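Local structure of glucuronoarabinoxylan endo-1,4-beta-xylanase (Clostridium papyrosolvens, 4FMV) at residues Asn35-Asp40 and Trp265-Pro270; Asn260-Trp265 and Tyr285-Phe290. The protein hydrolyses internal beta-1,4 linkages of xylan as a family 30 glycoside hydrolase, this chain being the catalytic part of a longer protein. All blocks are in the same frame, centred on the assembly; numbering follows the deposited sequence. Where two conformers were deposited one is given.

Contact 1. Residues Asn35-Asp40 and Trp265-Pro270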
ATOM      1  N   ASN A  35      13.698   3.235 -11.786  1.00 10.89           N
ATOM      2  CA  ASN A  35      13.146   3.666 -13.085  1.00 14.02           C
ATOM      3  C   ASN A  35      12.173   2.651 -13.645  1.00 12.57           C
ATOM      4  O   ASN A  35      11.156   3.013 -14.244  1.00 13.04           O
ATOM      5  CB  ASN A  35      14.256   3.962 -14.115  1.00 15.48           C
ATOM      6  CG  ASN A  35      15.067   5.201 -13.766  1.00 16.63           C
ATOM      7  OD1 ASN A  35      14.652   6.018 -12.938  1.00 18.16           O
ATOM      8  ND2 ASN A  35      16.242   5.346 -14.402  1.00 16.18           N
ATOM      9  N   SER A  36      12.469   1.369 -13.438  1.00 11.55           N
ATOM     10  CA  SER A  36      11.564   0.315 -13.890  1.00 10.28           C
ATOM     11  C   SER A  36      10.262   0.346 -13.092  1.00 10.77           C
ATOM     12  O   SER A  36       9.171   0.282 -13.662  1.00 12.71           O
ATOM     13  CB  SER A  36      12.220  -1.066 -13.768  1.00  9.83           C
ATOM     14  OG  SER A  36      13.314  -1.214 -14.669  1.00 10.92           O
ATOM     15  N   LEU A  37      10.387   0.419 -11.768  1.00  9.09           N
ATOM     16  CA  LEU A  37       9.221   0.344 -10.888  1.00 10.75           C
ATOM     17  C   LEU A  37       8.445   1.654 -10.801  1.00  9.93           C
ATOM     18  O   LEU A  37       7.205   1.666 -10.878  1.00  8.57           O
ATOM     19  CB  LEU A  37       9.654  -0.092  -9.483  1.00  8.22           C
ATOM     20  CG  LEU A  37      10.206  -1.523  -9.421  1.00 11.28           C
ATOM     21  CD1 LEU A  37      10.403  -1.931  -7.999  1.00 14.96           C
ATOM     22  CD2 LEU A  37       9.235  -2.498 -10.121  1.00 12.06           C
ATOM     23  N   TYR A  38       9.173   2.744 -10.562  1.00  7.25           N
ATOM     24  CA  TYR A  38       8.549   4.048 -10.410  1.00  8.02           C
ATOM     25  C   TYR A  38       8.256   4.791 -11.705  1.00 13.31           C
ATOM     26  O   TYR A  38       7.284   5.548 -11.753  1.00 11.81           O
ATOM     27  CB  TYR A  38       9.241   4.887  -9.313  1.00  6.69           C
ATOM     28  CG  TYR A  38       8.911   4.258  -7.974  1.00 10.72           C
ATOM     29  CD1 TYR A  38       9.535   3.069  -7.569  1.00 10.36           C
ATOM     30  CD2 TYR A  38       7.899   4.772  -7.173  1.00 10.94           C
ATOM     31  CE1 TYR A  38       9.202   2.445  -6.371  1.00  9.56           C
ATOM     32  CE2 TYR A  38       7.554   4.148  -5.969  1.00 10.31           C
ATOM     33  CZ  TYR A  38       8.208   2.992  -5.580  1.00 10.27           C
ATOM     34  OH  TYR A  38       7.857   2.374  -4.396  1.00  8.96           O
ATOM     35  N   GLY A  39       9.148   4.698 -12.697  1.00 14.25           N
ATOM     36  CA  GLY A  39       8.806   5.135 -14.049  1.00 13.72           C
ATOM     37  C   GLY A  39       7.946   4.275 -14.967  1.00 12.21           C
ATOM     38  O   GLY A  39       6.788   4.615 -15.224  1.00 12.20           O
ATOM     39  N   ASP A  40       8.446   3.083 -15.313  1.00 10.91           N
ATOM     40  CA  ASP A  40       7.806   2.207 -16.299  1.00 10.43           C
ATOM     41  C   ASP A  40       6.475   1.708 -15.762  1.00 10.06           C
ATOM     42  O   ASP A  40       5.482   1.787 -16.462  1.00 12.25           O
ATOM     43  CB  ASP A  40       8.670   0.967 -16.649  1.00 14.66           C
ATOM     44  CG  ASP A  40       9.928   1.317 -17.459  1.00 16.10           C
ATOM     45  OD1 ASP A  40      10.017   2.443 -17.977  1.00 18.32           O
ATOM     46  OD2 ASP A  40      10.828   0.462 -17.575  1.00 15.37           O
ATOM     47  N   TRP A 265       5.515  -5.307  -0.019  1.00  7.58           N
ATOM     48  CA  TRP A 265       6.703  -5.408   0.814  1.00  8.39           C
ATOM     49  C   TRP A 265       7.964  -5.094  -0.042  1.00 11.48           C
ATOM     50  O   TRP A 265       7.881  -4.346  -1.028  1.00 12.44           O
ATOM     51  CB  TRP A 265       6.732  -6.775   1.515  1.00  7.06           C
ATOM     52  CG  TRP A 265       7.881  -7.053   2.440  1.00  9.90           C
ATOM     53  CD1 TRP A 265       8.495  -8.264   2.621  1.00 10.73           C
ATOM     54  CD2 TRP A 265       8.557  -6.131   3.319  1.00 11.60           C
ATOM     55  NE1 TRP A 265       9.509  -8.150   3.544  1.00 10.72           N
ATOM     56  CE2 TRP A 265       9.570  -6.853   3.985  1.00 12.29           C
ATOM     57  CE3 TRP A 265       8.411  -4.771   3.599  1.00 11.69           C
ATOM     58  CZ2 TRP A 265      10.431  -6.259   4.912  1.00 13.26           C
ATOM     59  CZ3 TRP A 265       9.268  -4.181   4.526  1.00  9.79           C
ATOM     60  CH2 TRP A 265      10.264  -4.927   5.168  1.00  9.09           C
ATOM     61  N   TRP A 266       9.139  -5.463   0.453  1.00  8.21           N
ATOM     62  CA  TRP A 266      10.403  -4.972  -0.076  1.00  6.35           C
ATOM     63  C   TRP A 266      10.761  -5.330  -1.524  1.00 11.24           C
ATOM     64  O   TRP A 266      10.270  -6.315  -2.102  1.00  9.68           O
ATOM     65  CB  TRP A 266      11.554  -5.337   0.887  1.00  7.35           C
ATOM     66  CG  TRP A 266      11.731  -6.807   1.161  1.00 10.75           C
ATOM     67  CD1 TRP A 266      11.131  -7.865   0.510  1.00 12.66           C
ATOM     68  CD2 TRP A 266      12.560  -7.385   2.182  1.00 13.96           C
ATOM     69  NE1 TRP A 266      11.550  -9.061   1.062  1.00 12.79           N
ATOM     70  CE2 TRP A 266      12.422  -8.793   2.090  1.00 14.37           C
ATOM     71  CE3 TRP A 266      13.402  -6.848   3.161  1.00 15.90           C
ATOM     72  CZ2 TRP A 266      13.104  -9.663   2.935  1.00 14.53           C
ATOM     73  CZ3 TRP A 266      14.079  -7.715   4.010  1.00 17.32           C
ATOM     74  CH2 TRP A 266      13.929  -9.109   3.886  1.00 17.35           C
ATOM     75  N   ILE A 267      11.627  -4.502  -2.116  1.00 10.59           N
ATOM     76  CA  ILE A 267      11.849  -4.560  -3.550  1.00 10.03           C
ATOM     77  C   ILE A 267      12.902  -5.566  -4.003  1.00 11.65           C
ATOM     78  O   ILE A 267      12.555  -6.512  -4.719  1.00 13.26           O
ATOM     79  CB  ILE A 267      12.141  -3.179  -4.182  1.00 11.18           C
ATOM     80  CG1 ILE A 267      10.905  -2.272  -4.084  1.00  8.14           C
ATOM     81  CG2 ILE A 267      12.538  -3.359  -5.634  1.00  6.66           C
ATOM     82  CD1 ILE A 267      11.240  -0.764  -4.131  1.00  6.54           C
ATOM     83  N   THR A 268      14.172  -5.426  -3.630  1.00 10.12           N
ATOM     84  CA  THR A 268      15.060  -6.342  -4.335  1.00  9.88           C
ATOM     85  C   THR A 268      15.381  -7.521  -3.434  1.00  8.85           C
ATOM     86  O   THR A 268      16.492  -7.666  -2.933  1.00 10.29           O
ATOM     87  CB  THR A 268      16.376  -5.561  -4.590  1.00 15.95           C
ATOM     88  OG1 THR A 268      16.759  -4.876  -3.383  1.00 10.95           O
ATOM     89  CG2 THR A 268      16.156  -4.482  -5.672  1.00 12.52           C
ATOM     90  N   TRP A 269      14.486  -8.492  -3.524  1.00 10.25           N
ATOM     91  CA  TRP A 269      14.493  -9.718  -2.727  1.00 12.82           C
ATOM     92  C   TRP A 269      13.738 -10.762  -3.536  1.00 13.73           C
ATOM     93  O   TRP A 269      12.878 -10.384  -4.320  1.00 17.29           O
ATOM     94  CB  TRP A 269      13.817  -9.459  -1.385  1.00 11.54           C
ATOM     95  CG  TRP A 269      14.634  -8.573  -0.489  1.00 15.22           C
ATOM     96  CD1 TRP A 269      14.577  -7.208  -0.391  1.00 16.47           C
ATOM     97  CD2 TRP A 269      15.633  -9.000   0.442  1.00 17.88           C
ATOM     98  NE1 TRP A 269      15.491  -6.759   0.539  1.00 18.19           N
ATOM     99  CE2 TRP A 269      16.140  -7.840   1.076  1.00 18.93           C
ATOM    100  CE3 TRP A 269      16.147 -10.251   0.805  1.00 19.97           C
ATOM    101  CZ2 TRP A 269      17.136  -7.898   2.043  1.00 19.90           C
ATOM    102  CZ3 TRP A 269      17.142 -10.304   1.768  1.00 22.83           C
ATOM    103  CH2 TRP A 269      17.623  -9.136   2.376  1.00 22.19           C
ATOM    104  N   PRO A 270      14.001 -12.057  -3.317  1.00 14.26           N
ATOM    105  CA  PRO A 270      13.270 -13.127  -4.016  1.00 15.86           C
ATOM    106  C   PRO A 270      11.750 -13.123  -3.787  1.00 16.49           C
ATOM    107  O   PRO A 270      11.002 -13.436  -4.720  1.00 14.42           O
ATOM    108  CB  PRO A 270      13.872 -14.397  -3.419  1.00 18.29           C
ATOM    109  CG  PRO A 270      15.285 -13.994  -3.039  1.00 19.39           C
ATOM    110  CD  PRO A 270      15.156 -12.577  -2.554  1.00 17.71           C
TER
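Leu37 sets CG opposite its own carbonyl carbon (chi1 -66°), and CD1 then extends away from CA toward Ile267. Ile267 also has CG1 opposite its carbonyl carbon, but its CG2 methyl lies anti to the backbone N. These torsions bring the two side chains together tip to tip. Leu37 CD1 meets Ile267 CG2 at 3.5 Å, which is tight for two methyl carbons. The same Leu37 CD1 is 4.0 Å from Ile267 CG1 and 4.1 Å from Ile267 CD1. One leucine methyl thus touches the whole branched end of the isoleucine.

Tyr38 adds a looser contact. Its CB does not point at Ile267, yet the ring swings nearer. Ile267 CD1 lies at the ring edge, near the ring plane, 4.4 Å from Tyr38 CE1. The phenol is held at its far end by a hydrogen bond from Tyr38 OH to Ile45 O, and Tyr43 meets the ring edge-to-face. No hydrogen bond crosses between the segments; the contact is apolar and buried.

The helix closes here in a wider pi-type turn, with Asp40 N bonded to Asn35 O at 2.9 Å. On the side of the loop facing away from Leu37, the rings of Trp265, Trp266 and Trp269 lie one over the next. Trp265 NE1 sits over one face of the Trp266 ring and Trp269 CD1 over the opposite face, both offset toward its rim.

In the (beta/alpha)8 barrel, helix 31-40 connects strand 11-22 to strand 45-49. Residues 267-270 form the loop that follows strand 261-266, which runs parallel beside strand 11-22. Ile267 also touches Ala21 of strand 11-22, and Tyr38 packs on Leu46 of strand 45-49.

Contact 2. Residues Asn260-Trp265 and Tyr285-Phe290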
ATOM      1  N   ASN A 260      -7.489   3.083   0.326  1.00  8.99           N
ATOM      2  CA  ASN A 260      -6.950   4.144  -0.514  1.00  7.97           C
ATOM      3  C   ASN A 260      -5.646   3.752  -1.201  1.00 11.58           C
ATOM      4  O   ASN A 260      -5.262   4.347  -2.201  1.00 12.52           O
ATOM      5  CB  ASN A 260      -6.775   5.427   0.313  1.00  6.60           C
ATOM      6  CG  ASN A 260      -8.063   5.848   1.014  1.00 11.45           C
ATOM      7  OD1 ASN A 260      -8.227   5.623   2.203  1.00 10.28           O
ATOM      8  ND2 ASN A 260      -8.989   6.441   0.267  1.00 13.84           N
ATOM      9  N   ALA A 261      -4.952   2.751  -0.658  1.00 13.82           N
ATOM     10  CA  ALA A 261      -3.650   2.361  -1.191  1.00  9.76           C
ATOM     11  C   ALA A 261      -3.338   0.891  -0.895  1.00 10.98           C
ATOM     12  O   ALA A 261      -3.827   0.340   0.089  1.00 10.29           O
ATOM     13  CB  ALA A 261      -2.562   3.245  -0.590  1.00  5.49           C
ATOM     14  N   TYR A 262      -2.518   0.269  -1.740  1.00 10.09           N
ATOM     15  CA  TYR A 262      -2.025  -1.086  -1.485  1.00 11.42           C
ATOM     16  C   TYR A 262      -0.520  -1.058  -1.741  1.00 11.63           C
ATOM     17  O   TYR A 262      -0.073  -0.792  -2.866  1.00 11.76           O
ATOM     18  CB  TYR A 262      -2.731  -2.113  -2.383  1.00 10.72           C
ATOM     19  CG  TYR A 262      -2.337  -3.576  -2.132  1.00  8.96           C
ATOM     20  CD1 TYR A 262      -1.117  -4.080  -2.580  1.00  9.29           C
ATOM     21  CD2 TYR A 262      -3.201  -4.445  -1.479  1.00  9.19           C
ATOM     22  CE1 TYR A 262      -0.768  -5.403  -2.388  1.00 10.43           C
ATOM     23  CE2 TYR A 262      -2.850  -5.784  -1.260  1.00 11.99           C
ATOM     24  CZ  TYR A 262      -1.624  -6.246  -1.712  1.00 11.10           C
ATOM     25  OH  TYR A 262      -1.273  -7.569  -1.509  1.00 10.41           O
ATOM     26  N   ILE A 263       0.271  -1.314  -0.701  0.50  9.68           N
ATOM     27  CA  ILE A 263       1.724  -1.201  -0.813  0.50  8.59           C
ATOM     28  C   ILE A 263       2.388  -2.544  -0.549  0.50  8.72           C
ATOM     29  O   ILE A 263       2.233  -3.122   0.521  0.50  6.84           O
ATOM     30  CB  ILE A 263       2.302  -0.143   0.168  0.50  7.01           C
ATOM     31  CG1 ILE A 263       1.758   1.255  -0.140  0.50  6.29           C
ATOM     32  CG2 ILE A 263       3.838  -0.135   0.137  0.50  6.37           C
ATOM     33  CD1 ILE A 263       0.716   1.761   0.868  0.50  2.91           C
ATOM     34  N   TYR A 264       3.121  -3.032  -1.543  1.00  6.22           N
ATOM     35  CA  TYR A 264       3.858  -4.282  -1.455  1.00 10.34           C
ATOM     36  C   TYR A 264       5.010  -4.163  -0.439  1.00  9.16           C
ATOM     37  O   TYR A 264       5.431  -3.078  -0.061  1.00  8.93           O
ATOM     38  CB  TYR A 264       4.391  -4.687  -2.860  1.00  8.14           C
ATOM     39  CG  TYR A 264       4.805  -6.144  -3.008  1.00  9.23           C
ATOM     40  CD1 TYR A 264       3.885  -7.113  -3.398  1.00  9.42           C
ATOM     41  CD2 TYR A 264       6.126  -6.551  -2.771  1.00  7.69           C
ATOM     42  CE1 TYR A 264       4.258  -8.445  -3.539  1.00 11.23           C
ATOM     43  CE2 TYR A 264       6.508  -7.896  -2.895  1.00  7.54           C
ATOM     44  CZ  TYR A 264       5.567  -8.830  -3.285  1.00 12.06           C
ATOM     45  OH  TYR A 264       5.914 -10.156  -3.396  1.00 11.44           O
ATOM     46  N   TRP A 265       5.515  -5.307  -0.019  1.00  7.58           N
ATOM     47  CA  TRP A 265       6.703  -5.408   0.814  1.00  8.39           C
ATOM     48  C   TRP A 265       7.964  -5.094  -0.042  1.00 11.48           C
ATOM     49  O   TRP A 265       7.881  -4.346  -1.028  1.00 12.44           O
ATOM     50  CB  TRP A 265       6.732  -6.775   1.515  1.00  7.06           C
ATOM     51  CG  TRP A 265       7.881  -7.053   2.440  1.00  9.90           C
ATOM     52  CD1 TRP A 265       8.495  -8.264   2.621  1.00 10.73           C
ATOM     53  CD2 TRP A 265       8.557  -6.131   3.319  1.00 11.60           C
ATOM     54  NE1 TRP A 265       9.509  -8.150   3.544  1.00 10.72           N
ATOM     55  CE2 TRP A 265       9.570  -6.853   3.985  1.00 12.29           C
ATOM     56  CE3 TRP A 265       8.411  -4.771   3.599  1.00 11.69           C
ATOM     57  CZ2 TRP A 265      10.431  -6.259   4.912  1.00 13.26           C
ATOM     58  CZ3 TRP A 265       9.268  -4.181   4.526  1.00  9.79           C
ATOM     59  CH2 TRP A 265      10.264  -4.927   5.168  1.00  9.09           C
ATOM     60  N   TYR A 285       4.566  -6.568 -12.160  1.00 10.25           N
ATOM     61  CA  TYR A 285       3.622  -6.225 -13.222  1.00 10.84           C
ATOM     62  C   TYR A 285       2.164  -6.403 -12.767  1.00 12.99           C
ATOM     63  O   TYR A 285       1.298  -5.605 -13.137  1.00  9.80           O
ATOM     64  CB  TYR A 285       3.900  -7.054 -14.465  1.00 10.38           C
ATOM     65  CG  TYR A 285       5.270  -6.796 -15.072  1.00 10.14           C
ATOM     66  CD1 TYR A 285       5.466  -5.756 -15.973  1.00 11.10           C
ATOM     67  CD2 TYR A 285       6.364  -7.581 -14.734  1.00  8.62           C
ATOM     68  CE1 TYR A 285       6.714  -5.514 -16.539  1.00 12.50           C
ATOM     69  CE2 TYR A 285       7.634  -7.347 -15.301  1.00 12.06           C
ATOM     70  CZ  TYR A 285       7.796  -6.308 -16.193  1.00 13.25           C
ATOM     71  OH  TYR A 285       9.022  -6.059 -16.766  1.00 17.63           O
ATOM     72  N   VAL A 286       1.896  -7.420 -11.948  1.00 11.05           N
ATOM     73  CA  VAL A 286       0.569  -7.545 -11.339  1.00 10.56           C
ATOM     74  C   VAL A 286       0.212  -6.233 -10.624  1.00 10.57           C
ATOM     75  O   VAL A 286      -0.865  -5.673 -10.835  1.00 10.92           O
ATOM     76  CB  VAL A 286       0.494  -8.689 -10.315  1.00  7.82           C
ATOM     77  CG1 VAL A 286      -0.863  -8.611  -9.519  1.00  8.03           C
ATOM     78  CG2 VAL A 286       0.669 -10.049 -11.001  1.00  5.95           C
ATOM     79  N   LEU A 287       1.112  -5.737  -9.779  1.00  9.86           N
ATOM     80  CA  LEU A 287       0.847  -4.482  -9.079  1.00 10.10           C
ATOM     81  C   LEU A 287       0.759  -3.317 -10.060  1.00 12.21           C
ATOM     82  O   LEU A 287      -0.041  -2.391  -9.870  1.00 12.37           O
ATOM     83  CB  LEU A 287       1.883  -4.217  -7.982  1.00 11.89           C
ATOM     84  CG  LEU A 287       1.683  -2.983  -7.101  1.00 10.57           C
ATOM     85  CD1 LEU A 287       0.388  -3.110  -6.304  1.00  7.53           C
ATOM     86  CD2 LEU A 287       2.865  -2.813  -6.143  1.00 11.48           C
ATOM     87  N   GLY A 288       1.572  -3.363 -11.115  1.00 12.93           N
ATOM     88  CA  GLY A 288       1.549  -2.327 -12.139  1.00 12.95           C
ATOM     89  C   GLY A 288       0.240  -2.194 -12.916  1.00 12.78           C
ATOM     90  O   GLY A 288      -0.080  -1.109 -13.420  1.00 10.53           O
ATOM     91  N   GLN A 289      -0.502  -3.296 -13.050  1.00  9.86           N
ATOM     92  CA  GLN A 289      -1.821  -3.274 -13.684  1.00  9.84           C
ATOM     93  C   GLN A 289      -2.731  -2.281 -12.977  1.00 12.36           C
ATOM     94  O   GLN A 289      -3.688  -1.748 -13.574  1.00 12.75           O
ATOM     95  CB  GLN A 289      -2.467  -4.662 -13.608  1.00  9.36           C
ATOM     96  CG  GLN A 289      -1.730  -5.762 -14.369  1.00  7.58           C
ATOM     97  CD  GLN A 289      -1.928  -5.713 -15.866  1.00 10.18           C
ATOM     98  OE1 GLN A 289      -1.166  -6.321 -16.615  1.00 12.78           O
ATOM     99  NE2 GLN A 289      -2.961  -5.004 -16.316  1.00  8.91           N
ATOM    100  N   PHE A 290      -2.440  -2.065 -11.692  1.00 12.93           N
ATOM    101  CA  PHE A 290      -3.097  -1.038 -10.877  1.00  7.51           C
ATOM    102  C   PHE A 290      -2.340   0.279 -10.938  1.00  8.21           C
ATOM    103  O   PHE A 290      -2.916   1.305 -11.341  1.00  9.26           O
ATOM    104  CB  PHE A 290      -3.268  -1.492  -9.423  1.00  8.37           C
ATOM    105  CG  PHE A 290      -4.239  -2.650  -9.255  1.00 11.10           C
ATOM    106  CD1 PHE A 290      -3.796  -3.962  -9.323  1.00  8.54           C
ATOM    107  CD2 PHE A 290      -5.592  -2.413  -9.040  1.00 10.05           C
ATOM    108  CE1 PHE A 290      -4.692  -5.025  -9.186  1.00 10.45           C
ATOM    109  CE2 PHE A 290      -6.494  -3.466  -8.886  1.00 11.34           C
ATOM    110  CZ  PHE A 290      -6.043  -4.777  -8.960  1.00  9.99           C
TER
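Leu287 packs against Tyr262 and Tyr264, joining the last strand of the (beta/alpha)8 barrel to the helix that follows it. The CA atoms of Tyr264 and Leu287 are 8.2 Å apart. Leu287 stretches toward the strand with CG anti to its backbone N (chi1 -176°). From there its two methyls part. CD2 continues away from CA, while CD1 turns back beside it (chi2 63°). Each methyl therefore has its own tyrosine. Leu287 CD1 lies 4.1 Å from Tyr262 CD1 and 4.2 Å from the carbonyl oxygen Tyr262 O. It approaches the Tyr262 ring obliquely.

Both tyrosines also carry CG anti to the backbone N. They are two residues apart on the strand, and both CB atoms point to the helix. Ile263 between them points away from it. The hydroxyls of both tyrosines are bonded outside the two segments. Tyr262 OH hydrogen-bonds Glu249 OE2 on helix 240-255. Tyr264 OH is gripped by two bonds, one to Asn271 O and one from Phe235 N. The hydroxyls of these buried rings are thus satisfied. No hydrogen bond crosses between the segments; the touching side-chain atoms are carbons.

On the helix, Gln289 serves a different neighbour. Its OE1 bonds Thr353 OG1 and its NE2 bonds Tyr351 O, both on strand 347-353. Helix 282-291 thus links the barrel strand with the strands of the C-terminal beta region. At the Tyr264 side the touch is on the side-chain stem, with Leu287 CD2 4.1 Å from Tyr264 CB.

How the contacts relate
The two contacts have centres about 11 Å apart. Both include Trp265, where the chain turns a corner, though it makes neither contact. Contact 2 uses strand 261-266 itself; contact 1 uses the loop that leaves it. Along the chain the order is 35-40, 260-265, 265-270 and 285-290, so the contacts cross. Contact 1 joins the first helix of the (beta/alpha)8 barrel to the loop that leaves its last strand, across some 225 residues. Contact 2 joins that strand to its own following helix, only 20 residues on. Contact 1 thus brings the first and last units together, near where strands 11-22 and 261-266 pair and close the ring; contact 2 packs the last unit on itself.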